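Local coordinates for BolA-like protein (Babesia bovis, PDB 3O2E) that is of unknown function but may bind a [2Fe-2S] cluster, at residues R33-P38 against Q72-S77. Numbering follows the deposited sequence.
Sequences RSMLSP and QRLVNS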
loop_
_atom_site.group_PDB
_atom_site.type_symbol
_atom_site.label_atom_id
_atom_site.label_comp_id
_atom_site.label_asym_id
_atom_site.label_seq_id
_atom_site.Cartn_x
_atom_site.Cartn_y
_atom_site.Cartn_z
ATOM N N ARG A 33 6.938 3.129 1.077
ATOM C CA ARG A 33 8.089 3.236 2.001
ATOM C C ARG A 33 8.418 4.675 2.355
ATOM O O ARG A 33 8.724 5.003 3.496
ATOM C CB ARG A 33 9.336 2.572 1.413
ATOM C CG ARG A 33 9.181 1.092 1.435
ATOM C CD ARG A 33 10.217 0.355 0.617
ATOM N NE ARG A 33 10.025 -1.062 0.939
ATOM C CZ ARG A 33 10.209 -2.106 0.132
ATOM N NH1 ARG A 33 10.630 -1.940 -1.120
ATOM N NH2 ARG A 33 9.971 -3.346 0.629
ATOM N N SER A 34 8.397 5.546 1.360
ATOM C CA SER A 34 8.712 6.939 1.598
ATOM C C SER A 34 7.737 7.589 2.606
ATOM O O SER A 34 8.189 8.262 3.543
ATOM C CB SER A 34 8.737 7.694 0.288
ATOM O OG SER A 34 8.865 9.071 0.554
ATOM N N MET A 35 6.423 7.355 2.432
ATOM C CA MET A 35 5.406 8.004 3.290
ATOM C C MET A 35 5.152 7.285 4.623
ATOM O O MET A 35 4.976 7.937 5.663
ATOM C CB MET A 35 4.093 8.218 2.538
ATOM C CG MET A 35 3.095 9.055 3.362
ATOM S SD MET A 35 1.476 9.483 2.749
ATOM C CE MET A 35 1.768 10.991 1.793
ATOM N N LEU A 36 5.146 5.953 4.594
ATOM C CA LEU A 36 4.657 5.164 5.705
ATOM C C LEU A 36 5.720 4.423 6.506
ATOM O O LEU A 36 5.400 3.918 7.561
ATOM C CB LEU A 36 3.608 4.194 5.224
ATOM C CG LEU A 36 2.501 4.794 4.385
ATOM C CD1 LEU A 36 1.713 3.628 3.743
ATOM C CD2 LEU A 36 1.628 5.701 5.208
ATOM N N SER A 37 6.974 4.407 6.026
ATOM C CA SER A 37 8.097 3.878 6.756
ATOM C C SER A 37 7.707 2.568 7.444
ATOM O O SER A 37 7.870 2.429 8.653
ATOM C CB SER A 37 8.572 4.925 7.754
ATOM O OG SER A 37 9.088 6.042 7.043
ATOM N N PRO A 38 7.178 1.607 6.663
ATOM C CA PRO A 38 6.651 0.384 7.286
ATOM C C PRO A 38 7.731 -0.490 7.896
ATOM O O PRO A 38 8.857 -0.459 7.462
ATOM C CB PRO A 38 5.943 -0.341 6.123
ATOM C CG PRO A 38 6.747 0.064 4.887
ATOM C CD PRO A 38 7.167 1.526 5.186
ATOM N N GLN A 72 -6.663 3.654 5.127
ATOM C CA GLN A 72 -6.780 3.570 3.674
ATOM C C GLN A 72 -6.543 4.894 3.015
ATOM O O GLN A 72 -5.797 4.990 2.040
ATOM C CB GLN A 72 -8.126 3.037 3.275
ATOM C CG GLN A 72 -8.319 1.587 3.641
ATOM C CD GLN A 72 -9.711 1.100 3.245
ATOM O OE1 GLN A 72 -10.199 1.381 2.146
ATOM N NE2 GLN A 72 -10.367 0.405 4.157
ATOM N N ARG A 73 -7.110 5.945 3.588
ATOM C CA ARG A 73 -6.802 7.284 3.102
ATOM C C ARG A 73 -5.329 7.638 3.077
ATOM O O ARG A 73 -4.819 8.235 2.116
ATOM C CB ARG A 73 -7.591 8.293 3.911
ATOM C CG ARG A 73 -9.032 8.200 3.594
ATOM C CD ARG A 73 -9.862 8.826 4.642
ATOM N NE ARG A 73 -11.178 9.082 4.132
ATOM C CZ ARG A 73 -12.258 9.297 4.856
ATOM N NH1 ARG A 73 -12.216 9.247 6.176
ATOM N NH2 ARG A 73 -13.402 9.556 4.246
ATOM N N LEU A 74 -4.628 7.276 4.139
ATOM C CA LEU A 74 -3.216 7.563 4.217
ATOM C C LEU A 74 -2.424 6.829 3.128
ATOM O O LEU A 74 -1.511 7.366 2.550
ATOM C CB LEU A 74 -2.728 7.172 5.609
ATOM C CG LEU A 74 -1.389 7.655 6.134
ATOM C CD1 LEU A 74 -1.324 9.161 6.195
ATOM C CD2 LEU A 74 -1.181 7.050 7.517
ATOM N N VAL A 75 -2.743 5.577 2.899
ATOM C CA VAL A 75 -2.080 4.801 1.843
ATOM C C VAL A 75 -2.369 5.357 0.474
ATOM O O VAL A 75 -1.456 5.521 -0.339
ATOM C CB VAL A 75 -2.449 3.334 1.947
ATOM C CG1 VAL A 75 -1.821 2.520 0.808
ATOM C CG2 VAL A 75 -2.012 2.838 3.325
ATOM N N ASN A 76 -3.618 5.719 0.218
ATOM C CA ASN A 76 -3.980 6.288 -1.079
ATOM C C ASN A 76 -3.328 7.625 -1.288
ATOM O O ASN A 76 -2.912 7.941 -2.372
ATOM C CB ASN A 76 -5.461 6.460 -1.178
ATOM C CG ASN A 76 -6.188 5.165 -1.230
ATOM O OD1 ASN A 76 -5.665 4.140 -1.677
ATOM N ND2 ASN A 76 -7.417 5.204 -0.799
ATOM N N SER A 77 -3.172 8.401 -0.221
ATOM C CA SER A 77 -2.461 9.658 -0.344
ATOM C C SER A 77 -0.959 9.505 -0.709
ATOM O O SER A 77 -0.406 10.372 -1.345
ATOM C CB SER A 77 -2.679 10.528 0.885
ATOM O OG SER A 77 -1.569 10.439 1.716
#
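The last turn of helix 25-36 comes beside the middle of helix 68-78, with the CA atoms of Leu36 and Val75, the nearest pair, 7.8 Å apart. These are the two helices that lie packed together on one face of the mixed three-stranded sheet in the BolA fold. Leu36 is the deeper of the two residues that reach across, and its two methyls divide the work. CD2 lies 3.7 Å from CG of Leu74, the leucines running antiparallel alongside one another, while CD1 meets CG2 of Val75 at 3.8 Å, the valine side chain set roughly perpendicular to that of Leu36. Val75 is buried beneath this junction: its CB points away from helix 25-36, and its side chain also touches Ile58, Phe89 and Met91 on the sheet. Leu74 also touches Gln62 and Lys66 in the loop before helix 68-78. At the exposed edge Met35 stretches across, CG anti to the backbone N (chi1 -173°) and chi2 also extended, until a bend at chi3 of -86° turns the methyl along helix 68-78. No hydrogen bond joins the segments. Ser77 instead bonds within its own helix, OG donating to Leu74 O over 3.2 Å, tilted 31° from the carbonyl plane. Met35 lies against that bond from the side of helix 25-36, its SD and CE each 3.4 Å from Ser77 OG, and SD 3.7 Å from Leu74 O.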